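Local coordinates for protein methylmalonate-semialdehyde dehydrogenase (Oceanimonas doudoroffii, PDB 4ZZ7) that probably catalyses the NAD-dependent, coenzyme A-acylating oxidation of methylmalonate semialdehyde, as a tetrameric member of the aldehyde dehydrogenase family, at residues A[73-78]-A[190-195]; A[312-316]-A[366-370]. All coordinates share one frame; numbering follows the deposited sequence.

Contact 1: residues A[73-78]-A[190-195]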
loop_
_atom_site.group_PDB
_atom_site.type_symbol
_atom_site.label_atom_id
_atom_site.label_comp_id
_atom_site.label_asym_id
_atom_site.label_seq_id
_atom_site.Cartn_x
_atom_site.Cartn_y
_atom_site.Cartn_z
ATOM N N ARG A 73 -13.964 14.384 17.189
ATOM C CA ARG A 73 -14.894 14.975 18.169
ATOM C C ARG A 73 -16.037 14.030 18.513
ATOM O O ARG A 73 -16.464 13.947 19.647
ATOM C CB ARG A 73 -15.478 16.296 17.638
ATOM C CG ARG A 73 -14.528 17.477 17.737
ATOM C CD ARG A 73 -15.121 18.723 17.102
ATOM N NE ARG A 73 -14.158 19.460 16.267
ATOM C CZ ARG A 73 -14.237 19.659 14.936
ATOM N NH1 ARG A 73 -15.250 19.174 14.195
ATOM N NH2 ARG A 73 -13.275 20.367 14.329
ATOM N N PHE A 74 -16.531 13.349 17.500
ATOM C CA PHE A 74 -17.496 12.290 17.664
ATOM C C PHE A 74 -16.982 11.162 18.589
ATOM O O PHE A 74 -17.710 10.686 19.448
ATOM C CB PHE A 74 -17.837 11.747 16.267
ATOM C CG PHE A 74 -19.031 10.844 16.227
ATOM C CD1 PHE A 74 -20.209 11.198 16.855
ATOM C CD2 PHE A 74 -18.991 9.653 15.527
ATOM C CE1 PHE A 74 -21.314 10.364 16.813
ATOM C CE2 PHE A 74 -20.084 8.809 15.464
ATOM C CZ PHE A 74 -21.252 9.163 16.115
ATOM N N LYS A 75 -15.722 10.762 18.416
ATOM C CA LYS A 75 -15.065 9.743 19.255
ATOM C C LYS A 75 -15.333 10.011 20.736
ATOM O O LYS A 75 -15.728 9.131 21.489
ATOM C CB LYS A 75 -13.557 9.766 18.994
ATOM C CG LYS A 75 -12.882 8.424 19.034
ATOM C CD LYS A 75 -12.396 8.082 20.423
ATOM C CE LYS A 75 -10.915 8.321 20.584
ATOM N NZ LYS A 75 -10.360 7.086 21.183
ATOM N N GLU A 76 -15.148 11.270 21.103
ATOM C CA GLU A 76 -15.280 11.759 22.465
ATOM C C GLU A 76 -16.690 11.698 22.984
ATOM O O GLU A 76 -16.933 11.231 24.073
ATOM C CB GLU A 76 -14.828 13.220 22.516
ATOM C CG GLU A 76 -13.382 13.424 22.122
ATOM C CD GLU A 76 -12.484 12.655 23.044
ATOM O OE1 GLU A 76 -11.766 11.737 22.549
ATOM O OE2 GLU A 76 -12.541 12.946 24.274
ATOM N N LEU A 77 -17.615 12.204 22.200
ATOM C CA LEU A 77 -19.005 12.271 22.591
ATOM C C LEU A 77 -19.556 10.904 22.877
ATOM O O LEU A 77 -20.369 10.732 23.773
ATOM C CB LEU A 77 -19.821 12.881 21.464
ATOM C CG LEU A 77 -19.463 14.307 21.136
ATOM C CD1 LEU A 77 -20.335 14.794 20.017
ATOM C CD2 LEU A 77 -19.649 15.174 22.362
ATOM N N LEU A 78 -19.124 9.929 22.090
ATOM C CA LEU A 78 -19.633 8.593 22.223
ATOM C C LEU A 78 -19.215 8.018 23.559
ATOM O O LEU A 78 -20.024 7.408 24.245
ATOM C CB LEU A 78 -19.139 7.738 21.078
ATOM C CG LEU A 78 -19.738 8.056 19.710
ATOM C CD1 LEU A 78 -19.159 7.115 18.659
ATOM C CD2 LEU A 78 -21.248 7.952 19.730
ATOM N N LEU A 190 -25.562 13.109 18.217
ATOM C CA LEU A 190 -24.296 13.582 18.772
ATOM C C LEU A 190 -23.402 14.117 17.676
ATOM O O LEU A 190 -22.480 14.889 17.917
ATOM C CB LEU A 190 -23.577 12.459 19.505
ATOM C CG LEU A 190 -24.260 11.986 20.783
ATOM C CD1 LEU A 190 -23.560 10.752 21.341
ATOM C CD2 LEU A 190 -24.317 13.125 21.803
ATOM N N LEU A 191 -23.701 13.700 16.454
ATOM C CA LEU A 191 -22.906 14.052 15.303
ATOM C C LEU A 191 -22.987 15.536 14.948
ATOM O O LEU A 191 -21.996 16.122 14.538
ATOM C CB LEU A 191 -23.314 13.166 14.143
ATOM C CG LEU A 191 -22.237 12.781 13.161
ATOM C CD1 LEU A 191 -20.941 12.270 13.780
ATOM C CD2 LEU A 191 -22.836 11.714 12.254
ATOM N N GLN A 192 -24.145 16.152 15.138
ATOM C CA GLN A 192 -24.272 17.611 14.931
ATOM C C GLN A 192 -23.389 18.413 15.885
ATOM O O GLN A 192 -22.742 19.379 15.467
ATOM C CB GLN A 192 -25.728 18.090 15.064
ATOM C CG GLN A 192 -26.497 18.143 13.749
ATOM C CD GLN A 192 -26.657 16.773 13.058
ATOM O OE1 GLN A 192 -26.927 15.737 13.718
ATOM N NE2 GLN A 192 -26.510 16.766 11.711
ATOM N N GLU A 193 -23.378 18.000 17.155
ATOM C CA GLU A 193 -22.537 18.617 18.188
ATOM C C GLU A 193 -21.045 18.410 17.918
ATOM O O GLU A 193 -20.220 19.250 18.287
ATOM C CB GLU A 193 -22.886 18.036 19.559
ATOM C CG GLU A 193 -22.206 18.744 20.728
ATOM C CD GLU A 193 -22.402 18.024 22.043
ATOM O OE1 GLU A 193 -21.651 18.366 22.985
ATOM O OE2 GLU A 193 -23.283 17.125 22.119
ATOM N N ALA A 194 -20.701 17.292 17.274
ATOM C CA ALA A 194 -19.318 17.032 16.866
ATOM C C ALA A 194 -18.889 17.896 15.710
ATOM O O ALA A 194 -17.751 17.831 15.292
ATOM C CB ALA A 194 -19.138 15.576 16.488
ATOM N N GLY A 195 -19.813 18.677 15.164
ATOM C CA GLY A 195 -19.494 19.682 14.145
ATOM C C GLY A 195 -19.827 19.288 12.721
ATOM O O GLY A 195 -19.309 19.874 11.776
#
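Leu191 sets its CD1 methyl over the centre of the Phe74 ring, 3.4 Å from the ring centroid and 14° off the normal, a CH-pi contact. The opposite face carries Leu78 CD1 of the ring's own helix, offset toward the rim, so the phenyl is sandwiched between two leucine methyls. Its CG is anti to the backbone N (chi1 -168°), which swings the ring across to helix 182-193; there the edge atom CE1 meets Leu190 CB at 4.1 Å. A serine in place of Phe74 would probably leave the Leu191 methyl without its aromatic partner and open a gap between the helices. Beside the ring, Leu77 points its CD1 at the last helical turn, against Leu190 CB and, at 3.8 Å, Ala194 CB. With only a methyl at Ala194, Arg73 CA and Ala194 CA stand 5.0 Å apart. Farther out, Leu77 CD2 rests on the Glu193 carboxylate. At the exposed polar edge, Arg73 NH1 donates a nearly straight hydrogen bond (3.0 Å, 167°) to Ala194 O, which lies in the guanidinium plane. Gly195, with positive phi, ends the helix in a Schellman motif. Helices 97-115 and 156-167 add Val111 and Leu159 to the surroundings of Phe74. The chemistry is thus that of an apolar helix-helix interface whose one cross-segment hydrogen bond brings a cationic side chain to a helix C terminus, where the dipole would favour positive charge.

Contact 2: residues A[312-316]-A[366-370]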
loop_
_atom_site.group_PDB
_atom_site.type_symbol
_atom_site.label_atom_id
_atom_site.label_comp_id
_atom_site.label_asym_id
_atom_site.label_seq_id
_atom_site.Cartn_x
_atom_site.Cartn_y
_atom_site.Cartn_z
ATOM N N LYS A 312 -26.443 -16.546 34.112
ATOM C CA LYS A 312 -27.537 -15.771 34.667
ATOM C C LYS A 312 -28.276 -15.116 33.527
ATOM O O LYS A 312 -27.684 -14.352 32.767
ATOM C CB LYS A 312 -27.039 -14.714 35.644
ATOM C CG LYS A 312 -26.282 -15.260 36.845
ATOM C CD LYS A 312 -25.679 -14.127 37.673
ATOM C CE LYS A 312 -24.314 -14.501 38.245
ATOM N NZ LYS A 312 -23.688 -13.373 38.994
ATOM N N VAL A 313 -29.565 -15.436 33.401
ATOM C CA VAL A 313 -30.441 -14.791 32.424
ATOM C C VAL A 313 -31.389 -13.874 33.173
ATOM O O VAL A 313 -31.956 -14.261 34.184
ATOM C CB VAL A 313 -31.257 -15.801 31.611
ATOM C CG1 VAL A 313 -31.733 -15.164 30.319
ATOM C CG2 VAL A 313 -30.419 -17.010 31.269
ATOM N N GLY A 314 -31.542 -12.656 32.672
ATOM C CA GLY A 314 -32.419 -11.670 33.294
ATOM C C GLY A 314 -32.400 -10.322 32.592
ATOM O O GLY A 314 -31.809 -10.181 31.516
ATOM N N PRO A 315 -33.051 -9.317 33.200
ATOM C CA PRO A 315 -33.116 -7.991 32.601
ATOM C C PRO A 315 -31.831 -7.184 32.755
ATOM O O PRO A 315 -31.054 -7.390 33.684
ATOM C CB PRO A 315 -34.266 -7.330 33.359
ATOM C CG PRO A 315 -34.274 -8.001 34.687
ATOM C CD PRO A 315 -33.818 -9.403 34.455
ATOM N N SER A 316 -31.631 -6.250 31.836
ATOM C CA SER A 316 -30.454 -5.375 31.838
ATOM C C SER A 316 -30.340 -4.514 33.109
ATOM O O SER A 316 -29.274 -4.015 33.418
ATOM C CB SER A 316 -30.502 -4.462 30.623
ATOM O OG SER A 316 -31.665 -3.653 30.687
ATOM N N PHE A 366 -37.723 -14.078 27.205
ATOM C CA PHE A 366 -36.545 -14.695 27.790
ATOM C C PHE A 366 -36.376 -16.145 27.386
ATOM O O PHE A 366 -37.311 -16.937 27.499
ATOM C CB PHE A 366 -36.605 -14.591 29.319
ATOM C CG PHE A 366 -36.202 -13.241 29.835
ATOM C CD1 PHE A 366 -34.864 -12.871 29.854
ATOM C CD2 PHE A 366 -37.153 -12.327 30.268
ATOM C CE1 PHE A 366 -34.473 -11.623 30.293
ATOM C CE2 PHE A 366 -36.768 -11.073 30.721
ATOM C CZ PHE A 366 -35.424 -10.718 30.725
ATOM N N VAL A 367 -35.173 -16.479 26.926
ATOM C CA VAL A 367 -34.776 -17.865 26.653
ATOM C C VAL A 367 -33.439 -18.131 27.342
ATOM O O VAL A 367 -32.494 -17.343 27.245
ATOM C CB VAL A 367 -34.616 -18.158 25.145
ATOM C CG1 VAL A 367 -34.189 -19.607 24.917
ATOM C CG2 VAL A 367 -35.908 -17.854 24.384
ATOM N N GLY A 368 -33.365 -19.253 28.039
ATOM C CA GLY A 368 -32.178 -19.570 28.802
ATOM C C GLY A 368 -31.177 -20.279 27.936
ATOM O O GLY A 368 -31.523 -20.834 26.903
ATOM N N GLY A 369 -29.933 -20.286 28.373
ATOM C CA GLY A 369 -28.863 -20.923 27.611
ATOM C C GLY A 369 -29.097 -22.418 27.503
ATOM O O GLY A 369 -29.190 -23.096 28.512
ATOM N N THR A 370 -29.205 -22.923 26.278
ATOM C CA THR A 370 -29.498 -24.331 26.035
ATOM C C THR A 370 -28.348 -25.024 25.304
ATOM O O THR A 370 -27.680 -24.409 24.487
ATOM C CB THR A 370 -30.822 -24.520 25.244
ATOM O OG1 THR A 370 -30.553 -24.633 23.849
ATOM C CG2 THR A 370 -31.769 -23.387 25.469
#
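Residues 313-315 and 366-369 run in roughly opposite directions, 151° apart, with Val313 CA and Gly368 CA separated by 6.2 Å and no hydrogen bond between the two extended loops. The contact is made instead by side chains against backbone and against each other. Val313 reaches the 366-370 segment with both methyls: CG1, anti to the backbone N (chi1 -159°), reaches Phe366 CD1 at 3.9 Å and also approaches the carbonyl of Val367, while CG2 packs against Gly368 CA at 4.0 Å. The Val313 and Phe366 side chains lie alongside each other, heading opposite ways, which carries the phenyl along the backbone of Gly314 and Pro315. Gly314 O lies at the ring edge, near its plane and beside CE1. Farther along, Phe366 CZ meets Pro315 N at 3.7 Å, and the proline CD adds a looser apolar touch. The contact is mainly dispersive, a valine and a phenylalanine laid against peptide groups. Phe323 and Pro325 extend this apolar cluster from the loop that leads into helix 329-344. On that helix, Gln332 and Val335 receive Val367, whose CB is directed away from 312-316. Gly368 bonds through its backbone to Gly353, and Thr370 then enters strand 370-373, which pairs in parallel with strand 390-396.

From the N terminus, helix 64-80 supplies the first half of contact 1, and the chain runs through 111 residues before helix 182-193 closes it. Helices 97-115 and 156-167, both within that loop, pack around the junction, so contact 1 joins an early helix to one that follows strand 171-175 and its parallel sheet neighbours. Contact 2 opens only later, after helix 296-308; its shorter loop of 49 residues includes helix 329-344 and returns just before strand 370-373, in the sheet that includes strand 390-396. The two loops follow in series, neither nested nor crossed. The centres of the two contacts are 34 Å apart, their nearest atoms about 17 Å, so they join separate regions of one aldehyde dehydrogenase chain.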